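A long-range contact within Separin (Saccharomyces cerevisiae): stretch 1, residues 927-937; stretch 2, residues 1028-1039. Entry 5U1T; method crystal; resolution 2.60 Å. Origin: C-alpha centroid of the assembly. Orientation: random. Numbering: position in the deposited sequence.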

# COMPACT_ATOMS: atom_id res chain seq x y z
N MET A 927 -20.58 17.20 -4.23
CA MET A 927 -21.72 17.95 -4.71
C MET A 927 -22.59 17.20 -5.74
O MET A 927 -23.82 17.36 -5.74
CB MET A 927 -21.22 19.25 -5.32
CG MET A 927 -22.25 20.30 -5.40
SD MET A 927 -22.96 20.65 -3.78
CE MET A 927 -23.90 22.10 -4.22
N PRO A 928 -21.97 16.39 -6.62
CA PRO A 928 -22.85 15.59 -7.49
C PRO A 928 -23.65 14.52 -6.76
O PRO A 928 -24.77 14.24 -7.18
CB PRO A 928 -21.88 14.95 -8.48
CG PRO A 928 -20.70 15.86 -8.52
CD PRO A 928 -20.57 16.39 -7.11
N LYS A 929 -23.11 13.91 -5.72
CA LYS A 929 -23.87 12.90 -4.99
C LYS A 929 -25.00 13.64 -4.31
O LYS A 929 -26.12 13.15 -4.22
CB LYS A 929 -23.01 12.13 -3.96
CG LYS A 929 -23.70 10.88 -3.37
CD LYS A 929 -22.77 10.08 -2.43
CE LYS A 929 -22.98 8.53 -2.48
NZ LYS A 929 -22.14 7.79 -3.53
N ASN A 930 -24.69 14.85 -3.87
CA ASN A 930 -25.65 15.68 -3.17
C ASN A 930 -26.91 15.94 -4.02
O ASN A 930 -28.03 15.62 -3.60
CB ASN A 930 -25.00 17.01 -2.76
CG ASN A 930 -25.78 17.75 -1.70
OD1 ASN A 930 -26.55 17.15 -0.94
ND2 ASN A 930 -25.60 19.05 -1.63
N VAL A 931 -26.71 16.51 -5.21
CA VAL A 931 -27.82 16.84 -6.11
C VAL A 931 -28.61 15.60 -6.54
O VAL A 931 -29.83 15.61 -6.54
CB VAL A 931 -27.32 17.58 -7.36
CG1 VAL A 931 -28.46 17.79 -8.35
CG2 VAL A 931 -26.71 18.92 -6.96
N ILE A 932 -27.90 14.53 -6.89
CA ILE A 932 -28.54 13.27 -7.23
C ILE A 932 -29.46 12.81 -6.11
O ILE A 932 -30.57 12.35 -6.35
CB ILE A 932 -27.50 12.18 -7.53
CG1 ILE A 932 -26.99 12.37 -8.93
CG2 ILE A 932 -28.10 10.78 -7.45
CD1 ILE A 932 -28.14 12.41 -9.92
N ASN A 933 -29.00 12.95 -4.88
CA ASN A 933 -29.83 12.60 -3.76
C ASN A 933 -31.02 13.53 -3.65
O ASN A 933 -32.11 13.10 -3.30
CB ASN A 933 -29.01 12.64 -2.48
CG ASN A 933 -28.21 11.38 -2.28
OD1 ASN A 933 -28.16 10.52 -3.17
ND2 ASN A 933 -27.59 11.25 -1.11
N ARG A 934 -30.79 14.81 -3.93
CA ARG A 934 -31.83 15.83 -3.80
C ARG A 934 -32.97 15.53 -4.77
O ARG A 934 -34.13 15.51 -4.37
CB ARG A 934 -31.24 17.21 -4.06
CG ARG A 934 -32.25 18.33 -4.08
CD ARG A 934 -31.56 19.67 -4.01
NE ARG A 934 -30.82 19.76 -2.77
CZ ARG A 934 -29.67 20.42 -2.63
NH1 ARG A 934 -29.05 20.45 -1.45
NH2 ARG A 934 -29.14 21.06 -3.67
N VAL A 935 -32.61 15.27 -6.02
CA VAL A 935 -33.55 14.83 -7.05
C VAL A 935 -34.43 13.70 -6.54
O VAL A 935 -35.64 13.82 -6.57
CB VAL A 935 -32.83 14.36 -8.33
CG1 VAL A 935 -33.76 13.54 -9.20
CG2 VAL A 935 -32.29 15.56 -9.10
N HIS A 936 -33.84 12.62 -6.06
CA HIS A 936 -34.65 11.51 -5.55
C HIS A 936 -35.48 11.90 -4.33
O HIS A 936 -36.63 11.47 -4.18
CB HIS A 936 -33.76 10.30 -5.23
CG HIS A 936 -33.07 9.73 -6.43
ND1 HIS A 936 -33.68 8.84 -7.29
CD2 HIS A 936 -31.83 9.95 -6.94
CE1 HIS A 936 -32.84 8.52 -8.26
NE2 HIS A 936 -31.72 9.19 -8.07
N ASN A 937 -34.94 12.74 -3.47
CA ASN A 937 -35.68 13.16 -2.30
C ASN A 937 -36.85 14.06 -2.70
O ASN A 937 -37.93 14.01 -2.11
CB ASN A 937 -34.77 13.90 -1.32
CG ASN A 937 -33.94 12.96 -0.50
OD1 ASN A 937 -34.34 11.82 -0.25
ND2 ASN A 937 -32.77 13.42 -0.08
N SER A 1028 -30.85 20.25 -14.78
CA SER A 1028 -29.66 20.95 -14.34
C SER A 1028 -28.46 20.02 -14.22
O SER A 1028 -27.32 20.46 -14.40
CB SER A 1028 -29.90 21.66 -13.00
OG SER A 1028 -30.04 20.74 -11.94
N LEU A 1029 -28.68 18.73 -13.94
CA LEU A 1029 -27.55 17.91 -13.55
C LEU A 1029 -26.69 17.41 -14.72
O LEU A 1029 -27.17 17.14 -15.81
CB LEU A 1029 -28.01 16.75 -12.67
CG LEU A 1029 -29.28 15.97 -12.89
CD1 LEU A 1029 -29.10 15.11 -14.10
CD2 LEU A 1029 -29.49 15.11 -11.66
N LYS A 1030 -25.39 17.32 -14.45
CA LYS A 1030 -24.39 16.94 -15.44
C LYS A 1030 -24.35 15.44 -15.60
O LYS A 1030 -24.02 14.73 -14.66
CB LYS A 1030 -23.01 17.45 -15.03
CG LYS A 1030 -22.92 18.95 -14.88
CD LYS A 1030 -23.28 19.66 -16.18
CE LYS A 1030 -22.74 21.09 -16.17
NZ LYS A 1030 -22.97 21.81 -17.47
N LEU A 1031 -24.69 14.96 -16.79
CA LEU A 1031 -24.89 13.54 -16.99
C LEU A 1031 -23.59 12.77 -16.86
O LEU A 1031 -23.59 11.66 -16.32
CB LEU A 1031 -25.53 13.27 -18.37
CG LEU A 1031 -26.91 13.91 -18.59
CD1 LEU A 1031 -27.46 13.53 -19.94
CD2 LEU A 1031 -27.90 13.56 -17.48
N ASP A 1032 -22.48 13.36 -17.31
CA ASP A 1032 -21.16 12.72 -17.19
C ASP A 1032 -20.76 12.34 -15.76
O ASP A 1032 -19.81 11.56 -15.56
CB ASP A 1032 -20.08 13.62 -17.77
CG ASP A 1032 -20.30 15.06 -17.42
OD1 ASP A 1032 -21.25 15.65 -18.01
OD2 ASP A 1032 -19.56 15.60 -16.56
N THR A 1033 -21.46 12.88 -14.78
CA THR A 1033 -21.21 12.49 -13.40
C THR A 1033 -22.05 11.27 -12.96
O THR A 1033 -22.01 10.88 -11.79
CB THR A 1033 -21.49 13.65 -12.44
OG1 THR A 1033 -22.90 13.80 -12.29
CG2 THR A 1033 -20.91 14.94 -12.99
N LEU A 1034 -22.79 10.66 -13.90
CA LEU A 1034 -23.69 9.56 -13.53
C LEU A 1034 -23.18 8.17 -13.91
O LEU A 1034 -22.58 7.98 -14.96
CB LEU A 1034 -25.05 9.77 -14.17
CG LEU A 1034 -25.73 11.09 -13.82
CD1 LEU A 1034 -27.04 11.28 -14.57
CD2 LEU A 1034 -25.94 11.09 -12.33
N ASP A 1035 -23.42 7.20 -13.04
CA ASP A 1035 -23.22 5.81 -13.41
C ASP A 1035 -24.40 5.41 -14.27
O ASP A 1035 -25.49 5.99 -14.14
CB ASP A 1035 -23.13 4.93 -12.18
CG ASP A 1035 -24.30 5.13 -11.27
OD1 ASP A 1035 -24.27 6.12 -10.49
OD2 ASP A 1035 -25.27 4.32 -11.34
N ASN A 1036 -24.21 4.43 -15.14
CA ASN A 1036 -25.23 4.06 -16.10
C ASN A 1036 -26.58 3.75 -15.46
O ASN A 1036 -27.61 4.15 -16.00
CB ASN A 1036 -24.78 2.87 -16.93
CG ASN A 1036 -25.47 2.83 -18.29
OD1 ASN A 1036 -25.29 3.74 -19.11
ND2 ASN A 1036 -26.28 1.79 -18.52
N HIS A 1037 -26.59 3.07 -14.32
CA HIS A 1037 -27.86 2.72 -13.71
C HIS A 1037 -28.60 3.96 -13.19
O HIS A 1037 -29.83 3.98 -13.12
CB HIS A 1037 -27.65 1.70 -12.59
CG HIS A 1037 -28.89 1.40 -11.80
ND1 HIS A 1037 -29.85 0.51 -12.23
CD2 HIS A 1037 -29.33 1.89 -10.62
CE1 HIS A 1037 -30.83 0.46 -11.34
NE2 HIS A 1037 -30.53 1.28 -10.35
N GLU A 1038 -27.85 5.00 -12.83
CA GLU A 1038 -28.44 6.26 -12.41
C GLU A 1038 -28.92 7.06 -13.62
O GLU A 1038 -29.93 7.77 -13.55
CB GLU A 1038 -27.45 7.08 -11.58
CG GLU A 1038 -28.04 8.38 -11.02
CD GLU A 1038 -29.23 8.13 -10.08
OE1 GLU A 1038 -29.30 7.04 -9.48
OE2 GLU A 1038 -30.11 9.02 -9.96
N LEU A 1039 -28.18 6.95 -14.73
CA LEU A 1039 -28.55 7.63 -15.96
C LEU A 1039 -29.87 7.07 -16.44
O LEU A 1039 -30.65 7.76 -17.06
CB LEU A 1039 -27.47 7.47 -17.04
CG LEU A 1039 -27.76 8.11 -18.39
CD1 LEU A 1039 -27.87 9.63 -18.29
CD2 LEU A 1039 -26.73 7.70 -19.44

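Stretch 1 is helical throughout, its i to i+4 ladder running from V931 N to M927 O (3.1 Å) to N937 N to N933 O (2.9 Å). Stretch 2 is less regular. L1029 and K1030 are extended, a 3-10 segment runs from L1031 to T1033, and a helix begins at N1036. D1035 caps that helix: its OD2 accepts from E1038 N at 3.1 Å, giving a partner to an amide of the first turn. The backbones stay well apart, with CA atoms 6.9 Å from each other at P928 and T1033 and 7.5 Å at V931 and L1029, so side chains make the contact.

P928, V931, I932, V935 and H936 recur at the three- and four-residue spacing that places them along one side of a helix. L1029 meets three of them, with CD2 its closest atom to each: it lies 3.5 Å from I932 CD1, 3.8 Å from V935 CG2 and 4.4 Å from V931 CG1. The beta-branched valines present methyls close to the helix, while I932 CD1 and L1029 CD2, both at the ends of their side chains, meet between the stretches. I932 extends the apolar patch, since its CD1 also lies 3.5 Å from L1034 CD2; although its CA-to-CB bond points sideways, the end of the chain comes nearer to stretch 2.

The polar link is H936 NE2 to E1038 OE2, a hydrogen bond of 2.5 Å, very short, with an N-H...acceptor angle of 158°. The carboxylate oxygen sits at the ring edge, near its plane, as suits an imidazole N-H donor. E1038 is buried, and this bond gives its carboxylate a polar partner beside aliphatic carbon, for I932 CG2 lies 3.7 Å from the same OE2.

At the other end, P928 CB packs 4.1 Å from T1033 OG1. T1033 OG1 donates to K1030 O at 2.8 Å, so threonine braces its own turn while facing the compact proline ring.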